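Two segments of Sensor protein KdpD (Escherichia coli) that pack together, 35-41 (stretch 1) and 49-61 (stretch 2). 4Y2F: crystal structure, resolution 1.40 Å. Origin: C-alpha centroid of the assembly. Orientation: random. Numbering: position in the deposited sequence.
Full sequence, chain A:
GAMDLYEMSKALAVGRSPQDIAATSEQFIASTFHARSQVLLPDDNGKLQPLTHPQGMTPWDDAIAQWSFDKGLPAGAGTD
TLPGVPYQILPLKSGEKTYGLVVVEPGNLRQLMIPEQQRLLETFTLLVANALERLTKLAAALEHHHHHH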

ATOM      1  N   ALA A  35      -6.438 -19.256   4.781  1.00 13.18           N
ATOM      2  CA  ALA A  35      -7.430 -19.336   3.715  1.00 12.71           C
ATOM      3  C   ALA A  35      -6.778 -19.838   2.446  1.00 17.73           C
ATOM      4  O   ALA A  35      -5.564 -19.733   2.267  1.00 25.84           O
ATOM      5  N   ARG A  36      -7.582 -20.424   1.574  1.00 12.99           N
ATOM      6  CA  ARG A  36      -7.140 -20.644   0.208  1.00 12.25           C
ATOM      7  C   ARG A  36      -7.549 -19.432  -0.614  1.00 12.58           C
ATOM      8  O   ARG A  36      -8.563 -18.783  -0.333  1.00 15.07           O
ATOM      9  N   SER A  37      -6.745 -19.087  -1.607  1.00 13.79           N
ATOM     10  CA  SER A  37      -7.099 -17.909  -2.381  1.00 14.68           C
ATOM     11  C   SER A  37      -6.648 -18.076  -3.815  1.00 14.68           C
ATOM     12  O   SER A  37      -5.728 -18.841  -4.123  1.00 17.65           O
ATOM     13  N   GLN A  38      -7.308 -17.322  -4.692  1.00 14.20           N
ATOM     14  CA  GLN A  38      -6.962 -17.294  -6.103  1.00 13.51           C
ATOM     15  C   GLN A  38      -7.102 -15.862  -6.597  1.00 14.82           C
ATOM     16  O   GLN A  38      -8.173 -15.254  -6.460  1.00 14.48           O
ATOM     17  N   VAL A  39      -6.024 -15.333  -7.161  1.00 16.07           N
ATOM     18  CA  VAL A  39      -6.045 -14.049  -7.846  1.00 14.33           C
ATOM     19  C   VAL A  39      -6.470 -14.274  -9.292  1.00 15.37           C
ATOM     20  O   VAL A  39      -5.991 -15.206  -9.959  1.00 17.02           O
ATOM     21  N   LEU A  40      -7.389 -13.428  -9.757  1.00 15.59           N
ATOM     22  CA  LEU A  40      -7.903 -13.445 -11.122  1.00 16.29           C
ATOM     23  C   LEU A  40      -7.547 -12.123 -11.790  1.00 17.09           C
ATOM     24  O   LEU A  40      -7.776 -11.053 -11.218  1.00 17.27           O
ATOM     25  N   LEU A  41      -7.015 -12.197 -13.013  1.00 18.60           N
ATOM     26  CA  LEU A  41      -6.550 -11.020 -13.732  1.00 20.90           C
ATOM     27  C   LEU A  41      -7.252 -10.921 -15.080  1.00 24.27           C
ATOM     28  O   LEU A  41      -7.538 -11.949 -15.708  1.00 25.36           O
ATOM     29  N   GLN A  49      -9.052 -14.289 -15.785  1.00 26.93           N
ATOM     30  CA  GLN A  49      -8.392 -15.575 -15.922  1.00 31.78           C
ATOM     31  C   GLN A  49      -7.569 -15.849 -14.673  1.00 31.61           C
ATOM     32  O   GLN A  49      -7.005 -14.921 -14.082  1.00 28.09           O
ATOM     33  N   PRO A  50      -7.474 -17.116 -14.249  1.00 32.81           N
ATOM     34  CA  PRO A  50      -8.075 -18.288 -14.905  1.00 39.54           C
ATOM     35  C   PRO A  50      -9.587 -18.449 -14.681  1.00 58.92           C
ATOM     36  O   PRO A  50     -10.160 -17.821 -13.787  1.00 56.84           O
ATOM     37  N   LEU A  51     -10.221 -19.273 -15.519  1.00 73.64           N
ATOM     38  CA  LEU A  51     -11.614 -19.669 -15.349  1.00 75.10           C
ATOM     39  C   LEU A  51     -11.761 -20.996 -14.615  1.00 78.98           C
ATOM     40  O   LEU A  51     -12.884 -21.493 -14.476  1.00 78.53           O
ATOM     41  N   THR A  52     -10.656 -21.574 -14.147  1.00 78.72           N
ATOM     42  CA  THR A  52     -10.643 -22.883 -13.504  1.00 78.08           C
ATOM     43  C   THR A  52     -10.100 -22.730 -12.089  1.00 73.64           C
ATOM     44  O   THR A  52      -8.966 -22.275 -11.901  1.00 74.66           O
ATOM     45  N   HIS A  53     -10.906 -23.118 -11.103  1.00 66.58           N
ATOM     46  CA  HIS A  53     -10.510 -23.005  -9.709  1.00 53.77           C
ATOM     47  C   HIS A  53      -9.455 -24.059  -9.373  1.00 49.21           C
ATOM     48  O   HIS A  53      -9.396 -25.118 -10.006  1.00 41.68           O
ATOM     49  N   PRO A  54      -8.622 -23.805  -8.373  1.00 47.22           N
ATOM     50  CA  PRO A  54      -7.615 -24.796  -7.989  1.00 49.20           C
ATOM     51  C   PRO A  54      -8.181 -25.830  -7.024  1.00 46.40           C
ATOM     52  O   PRO A  54      -9.182 -25.606  -6.335  1.00 30.68           O
ATOM     53  N   GLN A  55      -7.525 -26.992  -7.004  1.00 50.36           N
ATOM     54  CA  GLN A  55      -7.880 -28.036  -6.052  1.00 53.12           C
ATOM     55  C   GLN A  55      -7.861 -27.470  -4.640  1.00 46.99           C
ATOM     56  O   GLN A  55      -6.958 -26.715  -4.268  1.00 54.28           O
ATOM     57  N   GLY A  56      -8.882 -27.812  -3.863  1.00 36.25           N
ATOM     58  CA  GLY A  56      -9.014 -27.328  -2.511  1.00 26.52           C
ATOM     59  C   GLY A  56      -9.940 -26.137  -2.346  1.00 22.75           C
ATOM     60  O   GLY A  56     -10.370 -25.868  -1.222  1.00 23.27           O
ATOM     61  N   MET A  57     -10.243 -25.407  -3.420  1.00 21.97           N
ATOM     62  CA  MET A  57     -11.225 -24.332  -3.363  1.00 21.14           C
ATOM     63  C   MET A  57     -12.572 -24.775  -3.922  1.00 21.42           C
ATOM     64  O   MET A  57     -12.647 -25.525  -4.898  1.00 23.17           O
ATOM     65  N   THR A  58     -13.630 -24.276  -3.311  1.00 21.52           N
ATOM     66  CA  THR A  58     -14.961 -24.521  -3.840  1.00 22.09           C
ATOM     67  C   THR A  58     -15.148 -23.659  -5.087  1.00 20.89           C
ATOM     68  O   THR A  58     -14.650 -22.534  -5.148  1.00 21.90           O
ATOM     69  N   PRO A  59     -15.842 -24.162  -6.112  1.00 21.38           N
ATOM     70  CA  PRO A  59     -16.046 -23.345  -7.316  1.00 22.18           C
ATOM     71  C   PRO A  59     -16.897 -22.118  -7.023  1.00 24.45           C
ATOM     72  O   PRO A  59     -17.922 -22.203  -6.342  1.00 28.30           O
ATOM     73  N   TRP A  60     -16.477 -20.984  -7.561  1.00 24.40           N
ATOM     74  CA  TRP A  60     -17.237 -19.744  -7.471  1.00 28.70           C
ATOM     75  C   TRP A  60     -17.926 -19.480  -8.800  1.00 32.60           C
ATOM     76  O   TRP A  60     -17.657 -20.133  -9.812  1.00 25.87           O
ATOM     77  N   ASP A  61     -18.843 -18.520  -8.786  1.00 32.40           N
ATOM     78  CA  ASP A  61     -19.572 -18.177  -9.997  1.00 34.45           C
ATOM     79  C   ASP A  61     -18.715 -17.241 -10.842  1.00 20.20           C
ATOM     80  O   ASP A  61     -18.384 -16.130 -10.410  1.00 23.03           O
TER

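Stretch 2 meets strand 35-41 at Gln49, where two backbone hydrogen bonds define an antiparallel pair: Leu41 N to Gln49 O (2.9 Å, 170°) and Gln49 N to Leu41 O (2.8 Å, 148°). Gln49 (m, m) and Leu41 (m, t) direct CB to the same face of the sheet. Pro50 follows a cis peptide bond; its CA-to-CB bond points sideways, with CD 3.8 Å from CD2 of Leu40 and CG 3.8 Å from NE2 of Gln38. Within its own strand, Gln38 NE2 donates one hydrogen bond to Val39 O (3.0 Å, 172°).

Leu51 to His53 make no contact across the interface. Pro54 points toward the strand, its CD 3.3 Å from Gln38 OE1, and opens a type II turn closed by Met57 N to Pro54 O (3.1 Å). Within the turn, Gln55 O accepts from a water (2.5 Å) that in turn accepts from Arg36 NH1 (3.0 Å). At Gly56 an ideal CB would lie 2.7 Å from Arg36 NH1, a clash.

Met57 (m, t, p) starts sideways, but its end approaches: CG is 3.6 Å from Arg36 CB, and SD 4.0 Å from Gln38 CB. Trp60 (chi1 p) points in, placing CH2 3.8 Å from Gln38 CG and CZ2 4.0 Å from Leu40 CD2.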

ATOM      1  CB  ALA A  35      -8.036 -17.959   3.435  1.00 13.69           C
ATOM      2  CB  ARG A  36      -7.786 -21.910  -0.359  1.00 13.88           C
ATOM      3  CG  ARG A  36      -7.494 -23.179   0.466  1.00 16.90           C
ATOM      4  CD  ARG A  36      -6.009 -23.562   0.480  1.00 21.56           C
ATOM      5  NE  ARG A  36      -5.669 -24.570   1.511  1.00 26.10           N
ATOM      6  CZ  ARG A  36      -5.717 -25.898   1.347  1.00 27.17           C
ATOM      7  NH1 ARG A  36      -6.108 -26.399   0.177  1.00 30.75           N
ATOM      8  NH2 ARG A  36      -5.365 -26.737   2.347  1.00 24.18           N
ATOM      9  CB  SER A  37      -6.560 -16.612  -1.789  1.00 18.35           C
ATOM     10  OG  SER A  37      -5.159 -16.625  -1.776  1.00 20.48           O
ATOM     11  CB  GLN A  38      -7.955 -18.155  -6.875  1.00 16.37           C
ATOM     12  CG  GLN A  38      -7.786 -18.059  -8.370  1.00 21.80           C
ATOM     13  CD  GLN A  38      -6.602 -18.852  -8.842  1.00 31.06           C
ATOM     14  OE1 GLN A  38      -6.567 -20.067  -8.684  1.00 38.36           O
ATOM     15  NE2 GLN A  38      -5.613 -18.172  -9.418  1.00 36.63           N
ATOM     16  CB  VAL A  39      -4.668 -13.365  -7.750  1.00 15.18           C
ATOM     17  CG1 VAL A  39      -4.570 -12.179  -8.708  1.00 17.90           C
ATOM     18  CG2 VAL A  39      -4.411 -12.908  -6.308  1.00 17.01           C
ATOM     19  CB  LEU A  40      -9.427 -13.597 -11.093  1.00 18.62           C
ATOM     20  CG  LEU A  40      -9.946 -14.833 -10.348  1.00 19.46           C
ATOM     21  CD1 LEU A  40     -11.478 -14.849 -10.309  1.00 23.07           C
ATOM     22  CD2 LEU A  40      -9.415 -16.084 -11.000  1.00 20.91           C
ATOM     23  CB  LEU A  41      -5.031 -11.084 -13.955  1.00 23.30           C
ATOM     24  CG  LEU A  41      -4.225 -11.150 -12.654  1.00 25.14           C
ATOM     25  CD1 LEU A  41      -2.750 -11.270 -12.946  1.00 34.48           C
ATOM     26  CD2 LEU A  41      -4.502  -9.933 -11.770  1.00 25.08           C
ATOM     27  CB  GLN A  49      -7.478 -15.611 -17.157  1.00 30.76           C
ATOM     28  CG  GLN A  49      -8.137 -15.151 -18.450  1.00 40.31           C
ATOM     29  CD  GLN A  49      -9.180 -16.126 -18.984  1.00 44.58           C
ATOM     30  OE1 GLN A  49      -9.332 -17.238 -18.474  1.00 43.08           O
ATOM     31  NE2 GLN A  49      -9.903 -15.708 -20.019  1.00 49.06           N
ATOM     32  CB  PRO A  50      -7.314 -19.463 -14.279  1.00 37.22           C
ATOM     33  CG  PRO A  50      -6.853 -18.965 -12.958  1.00 37.47           C
ATOM     34  CD  PRO A  50      -6.595 -17.493 -13.124  1.00 30.52           C
ATOM     35  CB  LEU A  51     -12.313 -19.763 -16.712  1.00 75.72           C
ATOM     36  CG  LEU A  51     -12.845 -18.476 -17.351  1.00 76.70           C
ATOM     37  CD1 LEU A  51     -12.998 -18.645 -18.855  1.00 78.88           C
ATOM     38  CD2 LEU A  51     -14.173 -18.075 -16.727  1.00 73.92           C
ATOM     39  CB  THR A  52      -9.773 -23.859 -14.300  1.00 81.46           C
ATOM     40  OG1 THR A  52      -8.426 -23.368 -14.352  1.00 86.79           O
ATOM     41  CG2 THR A  52     -10.300 -24.013 -15.719  1.00 77.27           C
ATOM     42  CB  HIS A  53     -11.720 -23.243  -8.815  1.00 51.53           C
ATOM     43  CG  HIS A  53     -12.196 -24.660  -8.827  1.00 59.17           C
ATOM     44  ND1 HIS A  53     -12.876 -25.206  -9.895  1.00 60.32           N
ATOM     45  CD2 HIS A  53     -12.073 -25.651  -7.912  1.00 58.94           C
ATOM     46  CE1 HIS A  53     -13.160 -26.469  -9.633  1.00 61.81           C
ATOM     47  NE2 HIS A  53     -12.684 -26.764  -8.436  1.00 61.97           N
ATOM     48  CB  PRO A  54      -6.535 -23.945  -7.313  1.00 50.61           C
ATOM     49  CG  PRO A  54      -7.292 -22.805  -6.717  1.00 50.04           C
ATOM     50  CD  PRO A  54      -8.486 -22.550  -7.609  1.00 45.60           C
ATOM     51  CB  GLN A  55      -6.889 -29.202  -6.162  1.00 62.99           C
ATOM     52  CG  GLN A  55      -6.734 -30.045  -4.895  1.00 72.42           C
ATOM     53  CD  GLN A  55      -7.917 -30.961  -4.635  1.00 77.30           C
ATOM     54  OE1 GLN A  55      -8.643 -31.341  -5.556  1.00 79.04           O
ATOM     55  NE2 GLN A  55      -8.117 -31.321  -3.369  1.00 73.14           N
ATOM     56  CB  MET A  57     -10.762 -23.090  -4.128  1.00 20.45           C
ATOM     57  CG  MET A  57      -9.659 -22.355  -3.392  1.00 20.78           C
ATOM     58  SD  MET A  57      -9.122 -20.849  -4.220  1.00 21.04           S
ATOM     59  CE  MET A  57     -10.319 -19.661  -3.605  1.00 21.13           C
ATOM     60  CB  THR A  58     -16.014 -24.147  -2.793  1.00 26.70           C
ATOM     61  OG1 THR A  58     -15.609 -24.624  -1.507  1.00 34.14           O
ATOM     62  CG2 THR A  58     -17.348 -24.795  -3.130  1.00 26.45           C
ATOM     63  CB  PRO A  59     -16.784 -24.287  -8.274  1.00 26.57           C
ATOM     64  CG  PRO A  59     -16.573 -25.640  -7.756  1.00 31.18           C
ATOM     65  CD  PRO A  59     -16.276 -25.557  -6.291  1.00 23.58           C
ATOM     66  CB  TRP A  60     -16.334 -18.564  -7.107  1.00 28.51           C
ATOM     67  CG  TRP A  60     -15.226 -18.367  -8.069  1.00 25.31           C
ATOM     68  CD1 TRP A  60     -15.253 -17.638  -9.225  1.00 26.16           C
ATOM     69  CD2 TRP A  60     -13.917 -18.918  -7.971  1.00 21.60           C
ATOM     70  NE1 TRP A  60     -14.034 -17.700  -9.849  1.00 22.07           N
ATOM     71  CE2 TRP A  60     -13.194 -18.483  -9.100  1.00 23.18           C
ATOM     72  CE3 TRP A  60     -13.276 -19.732  -7.033  1.00 24.97           C
ATOM     73  CZ2 TRP A  60     -11.864 -18.835  -9.319  1.00 28.15           C
ATOM     74  CZ3 TRP A  60     -11.947 -20.065  -7.243  1.00 24.09           C
ATOM     75  CH2 TRP A  60     -11.257 -19.621  -8.380  1.00 25.51           C
ATOM     76  CB  ASP A  61     -20.914 -17.537  -9.652  1.00 40.87           C
ATOM     77  CG  ASP A  61     -21.765 -17.274 -10.881  1.00 42.07           C
ATOM     78  OD1 ASP A  61     -22.816 -17.933 -11.043  1.00 48.04           O
ATOM     79  OD2 ASP A  61     -21.382 -16.413 -11.694  1.00 40.09           O
TER
HETATM   80  O   HOH W   1      -6.828 -25.120  -2.391  1.00 29.92           O